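Local structure of alpha-toxin (Clostridium novyi, 2VK9) at residues A[136-147]-A[200-209]; A[184-192]-A[254-262]. The protein is a large clostridial toxin, represented here by its catalytic domain, which belongs to the glycosyltransferases of the GT-A fold class. All coordinates share one frame; numbering follows the deposited sequence.

Contact 1: residues A[136-147]-A[200-209]; sequences NSLLVNTLKTAI and SVDDIIINFL
Helices 140-147 and 201-209 run roughly parallel, with their directions 28° apart and their axes 10.3 Å at closest approach, and the turn 136-139 that leads into the first crosses the N-terminal end of the second. Here Asn136 O accepts Asp202 N at 2.9 Å, tying the turn to the first turn of helix 201-209. The carboxylate of Asp202 returns the bond: OD1 takes Leu138 N on its syn side at 2.7 Å, only 16° out of the carboxylate plane, with weak bonds from Leu138 N to OD2 and from Leu139 N to OD1. Asp202 CG stands anti to its own carbonyl carbon (chi1 -82°), which brings the buried carboxylate to the amides of Leu138 and Leu139; these N-H groups would be expected to steady its negative charge. Ser200, at the N-cap, meets Asn136 through CB and forms a capping box with Asp203, whose N gives a hydrogen bond to Ser200 OG.

Deeper in, the contact is apolar. Ile205 CD1 lies against the backbone at Leu139 C and Val140 N, and the side chain lies obliquely against Leu143, whose CD2 is 3.8 Å from Ile205 CG1. The other branch, Leu143 CD1, reaches Phe208 CD2 at 3.7 Å, while Ile147 CD1 comes to the edge of the same ring, 3.6 Å from Phe208 CE2. Leu209 CD2 fills in against Ala146 CB at 3.7 Å, and Leu139 CD1 packs on Ile206 CG1. The arrangement combines a capping-box helix start with an apolar seam between roughly parallel helices, in the helical part of a GT-A clan domain.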
loop_
_atom_site.group_PDB
_atom_site.type_symbol
_atom_site.label_atom_id
_atom_site.label_comp_id
_atom_site.label_asym_id
_atom_site.label_seq_id
_atom_site.Cartn_x
_atom_site.Cartn_y
_atom_site.Cartn_z
ATOM N N ASN A 136 2.228 21.669 6.696
ATOM C CA ASN A 136 0.957 22.280 7.039
ATOM C C ASN A 136 0.051 21.394 7.870
ATOM O O ASN A 136 -0.956 21.865 8.408
ATOM C CB ASN A 136 0.234 22.765 5.786
ATOM C CG ASN A 136 0.789 24.078 5.261
ATOM O OD1 ASN A 136 0.288 24.606 4.282
ATOM N ND2 ASN A 136 1.815 24.615 5.917
ATOM N N SER A 137 0.409 20.117 7.984
ATOM C CA SER A 137 -0.425 19.169 8.700
ATOM C C SER A 137 0.456 18.270 9.559
ATOM O O SER A 137 0.831 17.153 9.155
ATOM C CB SER A 137 -1.282 18.370 7.720
ATOM O OG SER A 137 -0.540 17.309 7.161
ATOM N N LEU A 138 0.798 18.787 10.740
ATOM C CA LEU A 138 1.773 18.156 11.617
ATOM C C LEU A 138 1.111 17.787 12.938
ATOM O O LEU A 138 1.777 17.363 13.897
ATOM C CB LEU A 138 2.928 19.122 11.884
ATOM C CG LEU A 138 4.003 19.277 10.820
ATOM C CD1 LEU A 138 4.708 20.602 10.989
ATOM C CD2 LEU A 138 4.975 18.159 10.952
ATOM N N LEU A 139 -0.203 17.970 12.979
ATOM C CA LEU A 139 -0.963 17.765 14.186
ATOM C C LEU A 139 -2.047 16.719 13.985
ATOM O O LEU A 139 -2.897 16.526 14.859
ATOM C CB LEU A 139 -1.590 19.077 14.633
ATOM C CG LEU A 139 -0.669 20.187 15.115
ATOM C CD1 LEU A 139 -1.526 21.407 15.438
ATOM C CD2 LEU A 139 0.157 19.737 16.323
ATOM N N VAL A 140 -2.011 16.041 12.844
ATOM C CA VAL A 140 -3.038 15.066 12.505
ATOM C C VAL A 140 -3.024 13.906 13.506
ATOM O O VAL A 140 -4.069 13.456 13.968
ATOM C CB VAL A 140 -2.885 14.548 11.066
ATOM C CG1 VAL A 140 -4.066 13.676 10.702
ATOM C CG2 VAL A 140 -2.767 15.716 10.090
ATOM N N ASN A 141 -1.831 13.448 13.852
ATOM C CA ASN A 141 -1.682 12.418 14.845
ATOM C C ASN A 141 -2.243 12.829 16.209
ATOM O O ASN A 141 -2.932 12.044 16.856
ATOM C CB ASN A 141 -0.220 12.033 14.962
ATOM C CG ASN A 141 0.003 10.961 15.980
ATOM O OD1 ASN A 141 -0.520 9.856 15.856
ATOM N ND2 ASN A 141 0.776 11.279 17.011
ATOM N N THR A 142 -1.946 14.055 16.645
ATOM C CA THR A 142 -2.531 14.608 17.872
ATOM C C THR A 142 -4.052 14.695 17.766
ATOM O O THR A 142 -4.760 14.398 18.732
ATOM C CB THR A 142 -1.921 15.981 18.229
ATOM O OG1 THR A 142 -0.704 15.772 18.942
ATOM C CG2 THR A 142 -2.854 16.811 19.110
ATOM N N LEU A 143 -4.547 15.088 16.594
ATOM C CA LEU A 143 -5.983 15.157 16.349
ATOM C C LEU A 143 -6.656 13.792 16.472
ATOM O O LEU A 143 -7.692 13.686 17.118
ATOM C CB LEU A 143 -6.297 15.782 14.982
ATOM C CG LEU A 143 -7.763 15.693 14.538
ATOM C CD1 LEU A 143 -8.660 16.540 15.418
ATOM C CD2 LEU A 143 -7.929 16.075 13.076
ATOM N N LYS A 144 -6.079 12.761 15.854
ATOM C CA LYS A 144 -6.655 11.410 15.925
ATOM C C LYS A 144 -6.744 10.905 17.366
ATOM O O LYS A 144 -7.788 10.409 17.791
ATOM C CB LYS A 144 -5.869 10.407 15.075
ATOM C CG LYS A 144 -6.579 9.074 14.928
ATOM C CD LYS A 144 -5.694 8.041 14.313
ATOM C CE LYS A 144 -6.380 6.692 14.298
ATOM N NZ LYS A 144 -5.398 5.623 13.987
ATOM N N THR A 145 -5.636 11.036 18.098
ATOM C CA THR A 145 -5.591 10.717 19.514
ATOM C C THR A 145 -6.708 11.459 20.247
ATOM O O THR A 145 -7.487 10.849 20.977
ATOM C CB THR A 145 -4.214 11.059 20.130
ATOM O OG1 THR A 145 -3.208 10.234 19.538
ATOM C CG2 THR A 145 -4.219 10.837 21.649
ATOM N N ALA A 146 -6.802 12.766 20.028
ATOM C CA ALA A 146 -7.813 13.561 20.702
ATOM C C ALA A 146 -9.204 12.984 20.447
ATOM O O ALA A 146 -9.952 12.757 21.392
ATOM C CB ALA A 146 -7.730 15.020 20.272
ATOM N N ILE A 147 -9.523 12.717 19.178
ATOM C CA ILE A 147 -10.832 12.184 18.799
ATOM C C ILE A 147 -11.138 10.924 19.585
ATOM O O ILE A 147 -12.217 10.812 20.159
ATOM C CB ILE A 147 -10.934 11.871 17.292
ATOM C CG1 ILE A 147 -10.817 13.145 16.452
ATOM C CG2 ILE A 147 -12.242 11.142 16.972
ATOM C CD1 ILE A 147 -11.805 14.222 16.833
ATOM N N SER A 200 -4.319 26.393 7.038
ATOM C CA SER A 200 -3.660 25.112 6.922
ATOM C C SER A 200 -4.440 24.097 7.734
ATOM O O SER A 200 -5.127 24.455 8.683
ATOM C CB SER A 200 -2.211 25.204 7.420
ATOM O OG SER A 200 -2.141 25.458 8.812
ATOM N N VAL A 201 -4.332 22.830 7.355
ATOM C CA VAL A 201 -4.890 21.737 8.138
ATOM C C VAL A 201 -4.593 21.897 9.636
ATOM O O VAL A 201 -5.484 21.706 10.478
ATOM C CB VAL A 201 -4.388 20.372 7.621
ATOM C CG1 VAL A 201 -4.708 19.250 8.603
ATOM C CG2 VAL A 201 -4.997 20.077 6.262
ATOM N N ASP A 202 -3.353 22.259 9.967
ATOM C CA ASP A 202 -2.976 22.457 11.361
ATOM C C ASP A 202 -3.743 23.585 12.015
ATOM O O ASP A 202 -4.199 23.440 13.143
ATOM C CB ASP A 202 -1.484 22.705 11.501
ATOM C CG ASP A 202 -0.685 21.422 11.502
ATOM O OD1 ASP A 202 -1.279 20.323 11.666
ATOM O OD2 ASP A 202 0.553 21.516 11.336
ATOM N N ASP A 203 -3.893 24.703 11.308
ATOM C CA ASP A 203 -4.653 25.828 11.837
ATOM C C ASP A 203 -6.081 25.400 12.134
ATOM O O ASP A 203 -6.641 25.766 13.162
ATOM C CB ASP A 203 -4.624 27.018 10.878
ATOM C CG ASP A 203 -3.228 27.644 10.746
ATOM O OD1 ASP A 203 -2.472 27.698 11.754
ATOM O OD2 ASP A 203 -2.893 28.088 9.616
ATOM N N ILE A 204 -6.651 24.601 11.238
ATOM C CA ILE A 204 -8.007 24.082 11.391
ATOM C C ILE A 204 -8.099 23.147 12.590
ATOM O O ILE A 204 -9.044 23.207 13.375
ATOM C CB ILE A 204 -8.473 23.375 10.110
ATOM C CG1 ILE A 204 -8.513 24.389 8.961
ATOM C CG2 ILE A 204 -9.829 22.719 10.320
ATOM C CD1 ILE A 204 -8.718 23.788 7.593
ATOM N N ILE A 205 -7.101 22.298 12.741
ATOM C CA ILE A 205 -7.052 21.424 13.889
ATOM C C ILE A 205 -6.968 22.247 15.172
ATOM O O ILE A 205 -7.776 22.037 16.075
ATOM C CB ILE A 205 -5.920 20.392 13.787
ATOM C CG1 ILE A 205 -6.189 19.435 12.619
ATOM C CG2 ILE A 205 -5.793 19.628 15.100
ATOM C CD1 ILE A 205 -5.042 18.510 12.312
ATOM N N ILE A 206 -6.037 23.202 15.242
ATOM C CA ILE A 206 -5.891 24.057 16.434
ATOM C C ILE A 206 -7.216 24.715 16.790
ATOM O O ILE A 206 -7.572 24.816 17.953
ATOM C CB ILE A 206 -4.771 25.122 16.267
ATOM C CG1 ILE A 206 -3.408 24.446 16.229
ATOM C CG2 ILE A 206 -4.780 26.135 17.416
ATOM C CD1 ILE A 206 -2.284 25.356 15.872
ATOM N N ASN A 207 -7.949 25.142 15.773
ATOM C CA ASN A 207 -9.269 25.731 15.974
ATOM C C ASN A 207 -10.234 24.721 16.595
ATOM O O ASN A 207 -10.919 25.019 17.581
ATOM C CB ASN A 207 -9.819 26.244 14.643
ATOM C CG ASN A 207 -10.833 27.350 14.818
ATOM O OD1 ASN A 207 -11.932 27.117 15.307
ATOM N ND2 ASN A 207 -10.474 28.563 14.398
ATOM N N PHE A 208 -10.248 23.522 16.023
ATOM C CA PHE A 208 -11.155 22.462 16.425
ATOM C C PHE A 208 -10.892 21.976 17.849
ATOM O O PHE A 208 -11.823 21.827 18.636
ATOM C CB PHE A 208 -11.041 21.304 15.436
ATOM C CG PHE A 208 -11.893 20.125 15.783
ATOM C CD1 PHE A 208 -13.277 20.170 15.602
ATOM C CD2 PHE A 208 -11.309 18.953 16.263
ATOM C CE1 PHE A 208 -14.076 19.074 15.917
ATOM C CE2 PHE A 208 -12.088 17.850 16.581
ATOM C CZ PHE A 208 -13.480 17.908 16.413
ATOM N N LEU A 209 -9.627 21.746 18.179
ATOM C CA LEU A 209 -9.280 21.221 19.488
ATOM C C LEU A 209 -9.479 22.216 20.626
ATOM O O LEU A 209 -9.763 21.806 21.742
ATOM C CB LEU A 209 -7.857 20.670 19.503
ATOM C CG LEU A 209 -7.626 19.438 18.632
ATOM C CD1 LEU A 209 -6.218 18.922 18.825
ATOM C CD2 LEU A 209 -8.636 18.342 18.922
#

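Contact 2: residues A[184-192]-A[254-262]; sequences YKRELKMLY and YQELIQTNN
Ile258 lies over one face of the Tyr192 ring, its CG1 4.1 Å from the ring centroid and 27° off the normal, a CH-pi contact at the centre of the interface. Its CG2 branch rests against Tyr192 CB and CG, so both branches of the isoleucine are used. Tyr192 CG is anti to the backbone N (chi1 176°), and the ring extends from helix 184-192 across to Tyr254, where Tyr192 OH lies 3.7 Å from Tyr254 CB; the two tyrosine side chains meet at about a right angle. One turn back, Leu188 CD2 approaches Ile258 O at 3.5 Å and also touches CG2 of that residue.

The helices are steeply inclined, at 121° between their directions, and residues 255-259 form a wider, pi-type turn; both segments belong to the helical part of a domain of the GT-A clan. Asn261 follows with positive phi and folds back on this turn: its ND2 donates to Leu257 O at 2.8 Å and, weakly, to Ile258 O, while Thr260 OG1 donates to Glu256 OE1 from above the carboxylate plane.

Lys185 runs alongside these last residues, with CD and CE each 3.3 Å from Gln259 O, and a bend at chi3 places NZ beside the backbone of Gln259 and Thr260. There the ammonium makes weak hydrogen bonds to Gln259 O and Thr260 O, both at 3.4 Å, and another weak one to Leu460 O, so three carbonyls share it. Nearby, Lys189 NZ forms a salt bridge with Glu193, and Gln259 OE1 accepts from Gln417 of helix 396-422.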
loop_
_atom_site.group_PDB
_atom_site.type_symbol
_atom_site.label_atom_id
_atom_site.label_comp_id
_atom_site.label_asym_id
_atom_site.label_seq_id
_atom_site.Cartn_x
_atom_site.Cartn_y
_atom_site.Cartn_z
ATOM N N TYR A 184 -18.003 13.986 15.770
ATOM C CA TYR A 184 -16.788 14.776 15.818
ATOM C C TYR A 184 -16.251 14.984 14.413
ATOM O O TYR A 184 -15.970 16.112 14.008
ATOM C CB TYR A 184 -15.729 14.096 16.688
ATOM C CG TYR A 184 -16.024 14.084 18.178
ATOM C CD1 TYR A 184 -15.409 13.157 19.020
ATOM C CD2 TYR A 184 -16.907 14.998 18.748
ATOM C CE1 TYR A 184 -15.664 13.145 20.393
ATOM C CE2 TYR A 184 -17.168 14.991 20.112
ATOM C CZ TYR A 184 -16.546 14.063 20.930
ATOM O OH TYR A 184 -16.812 14.062 22.285
ATOM N N LYS A 185 -16.135 13.888 13.665
ATOM C CA LYS A 185 -15.622 13.919 12.296
ATOM C C LYS A 185 -16.502 14.795 11.428
ATOM O O LYS A 185 -16.014 15.493 10.539
ATOM C CB LYS A 185 -15.561 12.507 11.710
ATOM C CG LYS A 185 -14.516 11.619 12.344
ATOM C CD LYS A 185 -14.499 10.247 11.712
ATOM C CE LYS A 185 -13.094 9.662 11.737
ATOM N NZ LYS A 185 -12.921 8.546 10.750
ATOM N N ARG A 186 -17.800 14.763 11.701
ATOM C CA ARG A 186 -18.758 15.489 10.901
ATOM C C ARG A 186 -18.668 16.986 11.155
ATOM O O ARG A 186 -18.827 17.791 10.231
ATOM C CB ARG A 186 -20.169 14.975 11.151
ATOM C CG ARG A 186 -21.005 15.034 9.901
ATOM C CD ARG A 186 -22.443 14.650 10.130
ATOM N NE ARG A 186 -23.258 15.274 9.095
ATOM C CZ ARG A 186 -24.023 16.347 9.280
ATOM N NH1 ARG A 186 -24.122 16.909 10.479
ATOM N NH2 ARG A 186 -24.708 16.849 8.262
ATOM N N GLU A 187 -18.391 17.355 12.402
ATOM C CA GLU A 187 -18.243 18.760 12.765
ATOM C C GLU A 187 -16.888 19.321 12.362
ATOM O O GLU A 187 -16.769 20.510 12.059
ATOM C CB GLU A 187 -18.512 18.965 14.252
ATOM C CG GLU A 187 -20.012 18.981 14.556
ATOM C CD GLU A 187 -20.326 19.230 16.020
ATOM O OE1 GLU A 187 -19.729 18.547 16.898
ATOM O OE2 GLU A 187 -21.184 20.109 16.290
ATOM N N LEU A 188 -15.875 18.456 12.353
ATOM C CA LEU A 188 -14.565 18.825 11.844
ATOM C C LEU A 188 -14.647 19.114 10.353
ATOM O O LEU A 188 -14.034 20.061 9.881
ATOM C CB LEU A 188 -13.511 17.748 12.141
ATOM C CG LEU A 188 -12.081 18.030 11.649
ATOM C CD1 LEU A 188 -11.393 19.137 12.428
ATOM C CD2 LEU A 188 -11.233 16.788 11.665
ATOM N N LYS A 189 -15.419 18.320 9.617
ATOM C CA LYS A 189 -15.571 18.559 8.182
ATOM C C LYS A 189 -16.306 19.863 7.901
ATOM O O LYS A 189 -15.978 20.563 6.952
ATOM C CB LYS A 189 -16.269 17.397 7.466
ATOM C CG LYS A 189 -16.083 17.452 5.951
ATOM C CD LYS A 189 -17.087 16.574 5.197
ATOM C CE LYS A 189 -16.988 16.807 3.682
ATOM N NZ LYS A 189 -15.573 16.714 3.177
ATOM N N MET A 190 -17.299 20.182 8.725
ATOM C CA MET A 190 -17.981 21.466 8.630
ATOM C C MET A 190 -17.001 22.620 8.820
ATOM O O MET A 190 -17.007 23.574 8.037
ATOM C CB MET A 190 -19.133 21.550 9.631
ATOM C CG MET A 190 -20.477 21.097 9.056
ATOM S SD MET A 190 -21.732 20.671 10.305
ATOM C CE MET A 190 -22.031 22.272 11.100
ATOM N N LEU A 191 -16.153 22.516 9.844
ATOM C CA LEU A 191 -15.107 23.505 10.091
ATOM C C LEU A 191 -14.168 23.647 8.911
ATOM O O LEU A 191 -13.932 24.754 8.422
ATOM C CB LEU A 191 -14.282 23.138 11.320
ATOM C CG LEU A 191 -14.646 23.710 12.700
ATOM C CD1 LEU A 191 -13.439 23.548 13.610
ATOM C CD2 LEU A 191 -15.068 25.190 12.649
ATOM N N TYR A 192 -13.634 22.509 8.473
ATOM C CA TYR A 192 -12.665 22.443 7.390
ATOM C C TYR A 192 -13.156 23.157 6.128
ATOM O O TYR A 192 -12.449 23.992 5.562
ATOM C CB TYR A 192 -12.310 20.982 7.090
ATOM C CG TYR A 192 -11.392 20.824 5.908
ATOM C CD1 TYR A 192 -10.026 21.049 6.037
ATOM C CD2 TYR A 192 -11.893 20.471 4.654
ATOM C CE1 TYR A 192 -9.177 20.925 4.957
ATOM C CE2 TYR A 192 -11.049 20.341 3.564
ATOM C CZ TYR A 192 -9.690 20.572 3.728
ATOM O OH TYR A 192 -8.838 20.447 2.663
ATOM N N TYR A 254 -6.573 14.904 1.329
ATOM C CA TYR A 254 -7.208 15.687 2.386
ATOM C C TYR A 254 -8.396 14.983 3.023
ATOM O O TYR A 254 -8.700 15.219 4.197
ATOM C CB TYR A 254 -7.567 17.087 1.900
ATOM C CG TYR A 254 -6.334 17.934 1.684
ATOM C CD1 TYR A 254 -5.912 18.266 0.397
ATOM C CD2 TYR A 254 -5.563 18.367 2.765
ATOM C CE1 TYR A 254 -4.769 19.029 0.189
ATOM C CE2 TYR A 254 -4.421 19.126 2.569
ATOM C CZ TYR A 254 -4.031 19.457 1.276
ATOM O OH TYR A 254 -2.908 20.217 1.068
ATOM N N GLN A 255 -9.038 14.102 2.254
ATOM C CA GLN A 255 -10.108 13.259 2.746
ATOM C C GLN A 255 -9.587 12.313 3.826
ATOM O O GLN A 255 -10.203 12.145 4.876
ATOM C CB GLN A 255 -10.702 12.467 1.590
ATOM C CG GLN A 255 -11.839 11.545 1.987
ATOM C CD GLN A 255 -12.373 10.751 0.823
ATOM O OE1 GLN A 255 -12.686 11.307 -0.232
ATOM N NE2 GLN A 255 -12.490 9.438 1.008
ATOM N N GLU A 256 -8.441 11.700 3.569
ATOM C CA GLU A 256 -7.837 10.828 4.559
ATOM C C GLU A 256 -7.315 11.613 5.762
ATOM O O GLU A 256 -7.315 11.120 6.882
ATOM C CB GLU A 256 -6.730 9.998 3.920
ATOM C CG GLU A 256 -7.216 9.097 2.792
ATOM C CD GLU A 256 -8.350 8.159 3.209
ATOM O OE1 GLU A 256 -8.263 7.522 4.281
ATOM O OE2 GLU A 256 -9.331 8.051 2.449
ATOM N N LEU A 257 -6.890 12.845 5.524
ATOM C CA LEU A 257 -6.324 13.687 6.562
ATOM C C LEU A 257 -7.410 14.198 7.513
ATOM O O LEU A 257 -7.235 14.190 8.731
ATOM C CB LEU A 257 -5.610 14.864 5.900
ATOM C CG LEU A 257 -4.154 15.139 6.256
ATOM C CD1 LEU A 257 -3.297 13.918 6.028
ATOM C CD2 LEU A 257 -3.640 16.287 5.420
ATOM N N ILE A 258 -8.539 14.616 6.950
ATOM C CA ILE A 258 -9.561 15.321 7.704
ATOM C C ILE A 258 -10.766 14.442 8.078
ATOM O O ILE A 258 -11.097 14.299 9.263
ATOM C CB ILE A 258 -9.989 16.611 6.951
ATOM C CG1 ILE A 258 -8.856 17.649 6.991
ATOM C CG2 ILE A 258 -11.292 17.204 7.503
ATOM C CD1 ILE A 258 -8.307 17.972 8.395
ATOM N N GLN A 259 -11.407 13.852 7.073
ATOM C CA GLN A 259 -12.620 13.063 7.279
ATOM C C GLN A 259 -12.367 11.730 8.004
ATOM O O GLN A 259 -13.170 11.327 8.844
ATOM C CB GLN A 259 -13.345 12.850 5.941
ATOM C CG GLN A 259 -14.536 11.887 5.962
ATOM C CD GLN A 259 -15.149 11.696 4.573
ATOM O OE1 GLN A 259 -15.850 12.584 4.055
ATOM N NE2 GLN A 259 -14.882 10.535 3.960
ATOM N N THR A 260 -11.262 11.053 7.691
ATOM C CA THR A 260 -11.004 9.748 8.308
ATOM C C THR A 260 -9.802 9.720 9.213
ATOM O O THR A 260 -9.593 8.738 9.922
ATOM C CB THR A 260 -10.840 8.610 7.278
ATOM O OG1 THR A 260 -9.584 8.741 6.599
ATOM C CG2 THR A 260 -11.971 8.632 6.281
ATOM N N ASN A 261 -8.999 10.778 9.173
ATOM C CA ASN A 261 -7.825 10.891 10.039
ATOM C C ASN A 261 -6.885 9.676 9.932
ATOM O O ASN A 261 -6.296 9.202 10.920
ATOM C CB ASN A 261 -8.264 11.175 11.481
ATOM C CG ASN A 261 -9.214 12.372 11.571
ATOM O OD1 ASN A 261 -10.247 12.308 12.235
ATOM N ND2 ASN A 261 -8.874 13.459 10.879
ATOM N N ASN A 262 -6.747 9.179 8.712
ATOM C CA ASN A 262 -5.921 8.024 8.469
ATOM C C ASN A 262 -4.643 8.372 7.706
ATOM O O ASN A 262 -4.645 8.552 6.481
ATOM C CB ASN A 262 -6.736 6.940 7.773
ATOM C CG ASN A 262 -5.974 5.637 7.623
ATOM O OD1 ASN A 262 -4.804 5.514 7.996
ATOM N ND2 ASN A 262 -6.642 4.656 7.051
#

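In the fold
Both contacts are largely buried and lie in the same helical region, their centres about 10 Å apart and their segments alternating along the chain. They share no helix, yet helix 173-195 of contact 2 touches both partners of contact 1: Leu188 packs on Leu143 and Phe208, and Tyr192 on Ile204. From segment 254-262, Asn261 reaches Leu143, while Tyr254 and Ile258 meet Val201, joining the two interfaces into one core. Their polar chemistry differs. Contact 1 uses an acidic side chain to receive backbone N-H groups where helices begin, whereas contact 2 directs a lysine to backbone carbonyls near the C-terminal end of a helix, through weaker bonds.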